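Long-range contacts in pectate lyase II (Xanthomonas campestris pv. campestris, PDB 2QY1), which probably cleaves pectate, the polygalacturonate of plant cell walls, as a secreted lyase of polysaccharide lyase family 1: residues 90-95 with 123-129; 158-162 with 186-192; 177-181 with 192-196. The protein carries 2 engineered substitutions. The contacts are given in a common frame with arbitrary orientation. Residue numbers count along the deposited sequence, not the author numbering.

Contact 1. Residues 90-95 with 123-129; sequences VVGNAH and SGEPSKI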
loop_
_atom_site.group_PDB
_atom_site.type_symbol
_atom_site.label_atom_id
_atom_site.label_comp_id
_atom_site.label_asym_id
_atom_site.label_seq_id
_atom_site.Cartn_x
_atom_site.Cartn_y
_atom_site.Cartn_z
ATOM N N VAL A 90 4.097 0.014 11.485
ATOM C CA VAL A 90 5.502 0.389 11.682
ATOM C C VAL A 90 5.559 1.882 11.993
ATOM O O VAL A 90 5.133 2.708 11.188
ATOM C CB VAL A 90 6.386 0.048 10.458
ATOM C CG1 VAL A 90 7.839 0.410 10.735
ATOM C CG2 VAL A 90 6.274 -1.433 10.105
ATOM N N VAL A 91 6.080 2.225 13.168
ATOM C CA VAL A 91 5.942 3.592 13.659
ATOM C C VAL A 91 7.216 4.167 14.310
ATOM O O VAL A 91 7.972 3.457 14.987
ATOM C CB VAL A 91 4.651 3.736 14.552
ATOM C CG1 VAL A 91 4.654 2.744 15.696
ATOM C CG2 VAL A 91 4.449 5.158 15.057
ATOM N N GLY A 92 7.453 5.450 14.058
ATOM C CA GLY A 92 8.536 6.192 14.694
ATOM C C GLY A 92 9.902 5.926 14.094
ATOM O O GLY A 92 10.033 5.734 12.883
ATOM N N ASN A 93 10.917 5.916 14.956
ATOM C CA ASN A 93 12.304 5.700 14.552
ATOM C C ASN A 93 12.551 4.225 14.224
ATOM O O ASN A 93 13.245 3.513 14.955
ATOM C CB ASN A 93 13.250 6.194 15.656
ATOM C CG ASN A 93 14.683 6.360 15.181
ATOM O OD1 ASN A 93 14.967 6.358 13.981
ATOM N ND2 ASN A 93 15.596 6.509 16.130
ATOM N N ALA A 94 11.971 3.782 13.113
ATOM C CA ALA A 94 11.978 2.377 12.724
ATOM C C ALA A 94 12.401 2.256 11.267
ATOM O O ALA A 94 11.741 2.799 10.382
ATOM C CB ALA A 94 10.591 1.773 12.930
ATOM N N HIS A 95 13.499 1.541 11.021
ATOM C CA HIS A 95 14.093 1.482 9.686
ATOM C C HIS A 95 14.455 0.064 9.254
ATOM O O HIS A 95 14.676 -0.808 10.092
ATOM C CB HIS A 95 15.329 2.387 9.624
ATOM C CG HIS A 95 15.098 3.754 10.187
ATOM N ND1 HIS A 95 14.447 4.747 9.487
ATOM C CD2 HIS A 95 15.410 4.286 11.392
ATOM C CE1 HIS A 95 14.381 5.836 10.231
ATOM N NE2 HIS A 95 14.955 5.582 11.393
ATOM N N SER A 123 9.095 11.063 17.367
ATOM C CA SER A 123 10.326 10.320 17.652
ATOM C C SER A 123 11.139 9.994 16.396
ATOM O O SER A 123 12.316 9.642 16.488
ATOM C CB SER A 123 10.011 9.034 18.420
ATOM O OG SER A 123 9.552 8.015 17.548
ATOM N N GLY A 124 10.507 10.101 15.228
ATOM C CA GLY A 124 11.172 9.804 13.960
ATOM C C GLY A 124 10.220 9.316 12.886
ATOM O O GLY A 124 9.021 9.157 13.130
ATOM N N GLU A 125 10.763 9.078 11.694
ATOM C CA GLU A 125 9.970 8.630 10.547
ATOM C C GLU A 125 10.567 7.353 9.961
ATOM O O GLU A 125 11.770 7.310 9.686
ATOM C CB GLU A 125 9.918 9.709 9.458
ATOM C CG GLU A 125 9.361 11.062 9.895
ATOM C CD GLU A 125 10.420 11.988 10.466
ATOM O OE1 GLU A 125 11.538 12.035 9.913
ATOM O OE2 GLU A 125 10.125 12.684 11.462
ATOM N N PRO A 126 9.740 6.304 9.782
ATOM C CA PRO A 126 10.224 5.073 9.155
ATOM C C PRO A 126 10.827 5.281 7.763
ATOM O O PRO A 126 10.371 6.139 7.006
ATOM C CB PRO A 126 8.964 4.202 9.076
ATOM C CG PRO A 126 8.110 4.698 10.206
ATOM C CD PRO A 126 8.330 6.181 10.190
ATOM N N SER A 127 11.855 4.495 7.453
ATOM C CA SER A 127 12.530 4.550 6.156
ATOM C C SER A 127 13.089 3.182 5.791
ATOM O O SER A 127 13.305 2.341 6.666
ATOM C CB SER A 127 13.643 5.603 6.149
ATOM O OG SER A 127 14.724 5.232 6.982
ATOM N N LYS A 128 13.329 2.982 4.496
ATOM C CA LYS A 128 13.742 1.694 3.944
ATOM C C LYS A 128 12.757 0.608 4.368
ATOM O O LYS A 128 13.071 -0.254 5.189
ATOM C CB LYS A 128 15.192 1.331 4.317
ATOM C CG LYS A 128 16.275 2.362 3.916
ATOM C CD LYS A 128 16.074 2.985 2.521
ATOM C CE LYS A 128 16.433 2.035 1.387
ATOM N NZ LYS A 128 16.512 2.730 0.057
ATOM N N ILE A 129 11.549 0.684 3.816
ATOM C CA ILE A 129 10.510 -0.304 4.084
ATOM C C ILE A 129 10.156 -1.014 2.779
ATOM O O ILE A 129 10.025 -0.374 1.734
ATOM C CB ILE A 129 9.225 0.335 4.697
ATOM C CG1 ILE A 129 9.556 1.368 5.796
ATOM C CG2 ILE A 129 8.253 -0.756 5.190
ATOM C CD1 ILE A 129 10.245 0.818 7.058
HETATM O O HOH W 1 13.817 8.871 12.061
#
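H95 lays its imidazole alongside the backbone of E125 and P126, its CE1 3.0 Å from E125 O, and closes one turn of the parallel beta-helix, the fold of family 1 pectate lyases, onto the next. Both segments lead from one sheet of the coil into another: segment 90-95 leaves strand 87-91, while segment 123-129 runs into strand 129-137. H95 and S127 form a parallel bridge with CA atoms 4.9 Å apart, held by a weak hydrogen bond from S127 N to A94 O (3.4 Å) and a CH...O contact from H95 CA to S127 O (3.2 Å). P126 N, which has no hydrogen to give, sits 3.2 Å from G92 O. P126 CB meets V90 CG1 at 4.3 Å; V90 CG1 and I129 CD1 are 4.4 Å apart, and both side chains touch V97. G124 passes so near N93 that a side chain would be tight. The ring of H95 is fixed at both nitrogens: NE2 donates to N93 OD1 (2.7 Å), and ND1 shares a hydrogen bond with S127 OG at 2.6 Å.

Contact 2. Residues 158-162 with 186-192; sequences KKGVH and DTKNSAA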
loop_
_atom_site.group_PDB
_atom_site.type_symbol
_atom_site.label_atom_id
_atom_site.label_comp_id
_atom_site.label_asym_id
_atom_site.label_seq_id
_atom_site.Cartn_x
_atom_site.Cartn_y
_atom_site.Cartn_z
ATOM N N LYS A 158 2.203 7.799 6.255
ATOM C CA LYS A 158 1.930 9.196 6.577
ATOM C C LYS A 158 3.046 9.815 7.411
ATOM O O LYS A 158 3.886 9.105 7.969
ATOM C CB LYS A 158 0.592 9.323 7.319
ATOM C CG LYS A 158 0.547 8.605 8.662
ATOM C CD LYS A 158 -0.775 8.843 9.370
ATOM C CE LYS A 158 -0.959 7.871 10.525
ATOM N NZ LYS A 158 -2.378 7.827 10.977
ATOM N N LYS A 159 3.039 11.143 7.484
ATOM C CA LYS A 159 3.921 11.904 8.371
ATOM C C LYS A 159 5.418 11.708 8.089
ATOM O O LYS A 159 6.240 11.689 9.005
ATOM C CB LYS A 159 3.571 11.645 9.847
ATOM C CG LYS A 159 2.169 12.130 10.245
ATOM C CD LYS A 159 1.869 11.886 11.724
ATOM C CE LYS A 159 1.370 10.465 11.964
ATOM N NZ LYS A 159 1.449 10.059 13.405
ATOM N N GLY A 160 5.759 11.567 6.813
ATOM C CA GLY A 160 7.152 11.625 6.383
ATOM C C GLY A 160 7.906 10.318 6.258
ATOM O O GLY A 160 9.138 10.320 6.219
ATOM N N VAL A 161 7.180 9.203 6.199
ATOM C CA VAL A 161 7.785 7.918 5.859
ATOM C C VAL A 161 8.428 8.070 4.479
ATOM O O VAL A 161 7.801 8.590 3.550
ATOM C CB VAL A 161 6.742 6.776 5.844
ATOM C CG1 VAL A 161 7.384 5.457 5.432
ATOM C CG2 VAL A 161 6.079 6.639 7.209
ATOM N N HIS A 162 9.680 7.638 4.351
ATOM C CA HIS A 162 10.409 7.826 3.097
ATOM C C HIS A 162 11.212 6.606 2.667
ATOM O O HIS A 162 11.608 5.794 3.498
ATOM C CB HIS A 162 11.305 9.069 3.167
ATOM C CG HIS A 162 12.361 9.003 4.226
ATOM N ND1 HIS A 162 13.661 8.634 3.959
ATOM C CD2 HIS A 162 12.313 9.277 5.550
ATOM C CE1 HIS A 162 14.369 8.679 5.073
ATOM N NE2 HIS A 162 13.573 9.065 6.055
ATOM N N ASP A 186 -0.268 17.602 6.390
ATOM C CA ASP A 186 0.835 16.647 6.552
ATOM C C ASP A 186 2.045 17.045 5.696
ATOM O O ASP A 186 2.474 16.300 4.813
ATOM C CB ASP A 186 0.356 15.226 6.210
ATOM C CG ASP A 186 1.340 14.134 6.641
ATOM O OD1 ASP A 186 2.334 14.438 7.336
ATOM O OD2 ASP A 186 1.112 12.958 6.275
ATOM N N THR A 187 2.599 18.222 5.983
ATOM C CA THR A 187 3.695 18.799 5.195
ATOM C C THR A 187 5.017 18.029 5.303
ATOM O O THR A 187 5.860 18.124 4.410
ATOM C CB THR A 187 3.937 20.280 5.555
ATOM O OG1 THR A 187 4.220 20.391 6.954
ATOM C CG2 THR A 187 2.715 21.123 5.214
ATOM N N LYS A 188 5.190 17.275 6.389
ATOM C CA LYS A 188 6.345 16.384 6.544
ATOM C C LYS A 188 6.399 15.317 5.449
ATOM O O LYS A 188 7.460 14.741 5.186
ATOM C CB LYS A 188 6.335 15.700 7.914
ATOM C CG LYS A 188 6.873 16.549 9.062
ATOM C CD LYS A 188 7.589 15.680 10.101
ATOM C CE LYS A 188 6.666 14.627 10.702
ATOM N NZ LYS A 188 7.406 13.488 11.327
ATOM N N ASN A 189 5.256 15.059 4.815
ATOM C CA ASN A 189 5.171 14.057 3.754
ATOM C C ASN A 189 5.808 14.493 2.429
ATOM O O ASN A 189 5.783 13.748 1.447
ATOM C CB ASN A 189 3.721 13.619 3.533
ATOM C CG ASN A 189 3.608 12.146 3.211
ATOM O OD1 ASN A 189 3.128 11.764 2.144
ATOM N ND2 ASN A 189 4.066 11.305 4.132
ATOM N N SER A 190 6.377 15.697 2.409
ATOM C CA SER A 190 7.158 16.165 1.266
ATOM C C SER A 190 8.421 15.321 1.094
ATOM O O SER A 190 9.014 15.287 0.013
ATOM C CB SER A 190 7.524 17.644 1.428
ATOM O OG SER A 190 8.382 17.838 2.538
ATOM N N ALA A 191 8.815 14.645 2.173
ATOM C CA ALA A 191 9.988 13.771 2.187
ATOM C C ALA A 191 9.709 12.382 1.604
ATOM O O ALA A 191 10.641 11.628 1.317
ATOM C CB ALA A 191 10.532 13.649 3.606
ATOM N N ALA A 192 8.428 12.048 1.439
ATOM C CA ALA A 192 8.024 10.738 0.927
ATOM C C ALA A 192 8.613 10.438 -0.450
ATOM O O ALA A 192 8.543 11.261 -1.367
ATOM C CB ALA A 192 6.505 10.611 0.899
#
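This is a loop-to-loop contact between successive coils of the right-handed parallel beta-helix, at the corner where 158-162 leads from strand 155-158 to strand 164-174, and where segment 186-192 leads into strand 193-202. The second segment is mostly a 3-10 turn, 187-191, continued by backbone bonds such as A192 N to N189 O (3.1 Å), and it lies against the bend at K159 and G160. Two hydrogen bonds tie them: K159 N donates to D186 OD2 (2.9 Å), a carboxylate oxygen that also accepts from Y182 N, and K188 NZ donates to K159 O (3.2 Å) while forming a salt bridge with E125, in the loop leading into strand 129-137, one coil before 158-162. Both main-chain polar groups of K159 are thus met by side chains, D186 just ahead of the 3-10 turn and K188 within it. G160 CA comes within 3.4 Å of K188 O; its backbone angles (94/17) call for glycine, and a CB would be tight against that carbonyl. Farther along, H162 CB packs on A191 O at 3.2 Å, and A192 CA makes a CH...O contact with V161 O (3.4 Å). Loops of varied length packing on those of neighbouring coils belong to the pectate lyase beta-helix.

Contact 3. Residues 177-181 with 192-196; sequences VALNG and ARTTY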
loop_
_atom_site.group_PDB
_atom_site.type_symbol
_atom_site.label_atom_id
_atom_site.label_comp_id
_atom_site.label_asym_id
_atom_site.label_seq_id
_atom_site.Cartn_x
_atom_site.Cartn_y
_atom_site.Cartn_z
ATOM N N VAL A 177 -7.528 1.856 -0.770
ATOM C CA VAL A 177 -6.373 0.977 -0.987
ATOM C C VAL A 177 -5.075 1.455 -0.338
ATOM O O VAL A 177 -4.466 0.728 0.451
ATOM C CB VAL A 177 -6.139 0.702 -2.497
ATOM C CG1 VAL A 177 -4.905 -0.175 -2.710
ATOM C CG2 VAL A 177 -7.364 0.051 -3.103
ATOM N N ALA A 178 -4.650 2.667 -0.679
ATOM C CA ALA A 178 -3.322 3.134 -0.304
ATOM C C ALA A 178 -3.292 4.632 -0.048
ATOM O O ALA A 178 -3.512 5.431 -0.958
ATOM C CB ALA A 178 -2.304 2.750 -1.377
ATOM N N LEU A 179 -3.020 4.999 1.200
ATOM C CA LEU A 179 -2.860 6.394 1.579
ATOM C C LEU A 179 -1.383 6.746 1.636
ATOM O O LEU A 179 -0.561 5.947 2.085
ATOM C CB LEU A 179 -3.522 6.665 2.936
ATOM C CG LEU A 179 -3.603 8.103 3.461
ATOM C CD1 LEU A 179 -4.459 8.984 2.559
ATOM C CD2 LEU A 179 -4.157 8.107 4.877
ATOM N N ASN A 180 -1.049 7.944 1.169
ATOM C CA ASN A 180 0.314 8.450 1.254
ATOM C C ASN A 180 0.268 9.935 1.612
ATOM O O ASN A 180 0.227 10.788 0.731
ATOM C CB ASN A 180 1.063 8.203 -0.065
ATOM C CG ASN A 180 2.572 8.195 0.106
ATOM O OD1 ASN A 180 3.139 9.030 0.816
ATOM N ND2 ASN A 180 3.234 7.245 -0.552
ATOM N N GLY A 181 0.259 10.224 2.913
ATOM C CA GLY A 181 0.011 11.576 3.417
ATOM C C GLY A 181 -1.430 11.659 3.891
ATOM O O GLY A 181 -2.352 11.478 3.099
ATOM N N ALA A 192 8.428 12.048 1.439
ATOM C CA ALA A 192 8.024 10.738 0.927
ATOM C C ALA A 192 8.613 10.438 -0.450
ATOM O O ALA A 192 8.543 11.261 -1.367
ATOM C CB ALA A 192 6.505 10.611 0.899
ATOM N N ARG A 193 9.217 9.258 -0.561
ATOM C CA ARG A 193 9.761 8.753 -1.814
ATOM C C ARG A 193 9.314 7.302 -1.910
ATOM O O ARG A 193 9.833 6.441 -1.198
ATOM C CB ARG A 193 11.293 8.843 -1.821
ATOM C CG ARG A 193 11.877 10.253 -1.657
ATOM C CD ARG A 193 11.606 11.128 -2.873
ATOM N NE ARG A 193 12.258 12.433 -2.771
ATOM C CZ ARG A 193 11.708 13.513 -2.221
ATOM N NH1 ARG A 193 10.483 13.460 -1.709
ATOM N NH2 ARG A 193 12.387 14.652 -2.183
ATOM N N THR A 194 8.343 7.040 -2.781
ATOM C CA THR A 194 7.675 5.742 -2.821
ATOM C C THR A 194 7.613 5.164 -4.229
ATOM O O THR A 194 7.228 5.847 -5.181
ATOM C CB THR A 194 6.235 5.839 -2.266
ATOM O OG1 THR A 194 6.211 6.720 -1.136
ATOM C CG2 THR A 194 5.713 4.465 -1.852
ATOM N N THR A 195 7.986 3.894 -4.350
ATOM C CA THR A 195 7.808 3.168 -5.595
ATOM C C THR A 195 6.694 2.136 -5.425
ATOM O O THR A 195 6.789 1.253 -4.574
ATOM C CB THR A 195 9.111 2.473 -6.043
ATOM O OG1 THR A 195 10.185 3.423 -6.051
ATOM C CG2 THR A 195 8.948 1.878 -7.437
ATOM N N TYR A 196 5.637 2.276 -6.221
ATOM C CA TYR A 196 4.573 1.279 -6.304
ATOM C C TYR A 196 4.723 0.537 -7.625
ATOM O O TYR A 196 4.525 1.132 -8.685
ATOM C CB TYR A 196 3.194 1.944 -6.287
ATOM C CG TYR A 196 2.845 2.741 -5.047
ATOM C CD1 TYR A 196 3.181 4.090 -4.942
ATOM C CD2 TYR A 196 2.140 2.153 -3.998
ATOM C CE1 TYR A 196 2.842 4.827 -3.812
ATOM C CE2 TYR A 196 1.795 2.881 -2.864
ATOM C CZ TYR A 196 2.151 4.213 -2.777
ATOM O OH TYR A 196 1.811 4.936 -1.659
HETATM O O HOH W 2 0.577 4.058 0.543
#
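N180 and Y196, the two residues most buried here, face each other inside the parallel beta-helix, N180 from strand 176-180 and Y196 from strand 193-202. These strands follow one another along the coil and lie on different sheets, so they meet through side chains across the interior; the nearest CA atoms, those of N180 and A192, are 8.0 Å apart. The amide end of N180 lies among the side chains of A192, T194 and Y196, close to both hydroxyls and near the edge of the tyrosine ring. A178 supplies the apolar part, its CB 4.4 Å from CE2 of Y196. M157, on strand 155-158 of the preceding coil, packs against N180, T194 and Y196, and P209 packs on both A178 and Y196. A water joins the two segments: it donates to L179 O at 2.7 Å and accepts from Y196 OH, also at 2.7 Å.

In the fold
Contact 1 closes along the chain before the other two open, whereas contacts 2 and 3 interleave. Contacts 1 and 2, with centres 11 Å apart, join directly: E125 OE2 of 123-129 forms a 2.8 Å salt bridge with K188 NZ of 186-192, P126 O probably accepts a hydrogen bond from H162 N (3.1 Å), and S127 CB packs on H162 CE1 at 3.3 Å. Contacts 2 and 3, centres 10 Å apart, share A192, where the 3-10 turn gives way to strand 193-202, and D186 OD2 lies 3.4 Å from G181 CA. Contact 3 is the most central, its centre about 7 Å from the chain's centre against 16 and 15 Å for the others; it does not touch contact 1, the nearest atoms being about 7 Å apart.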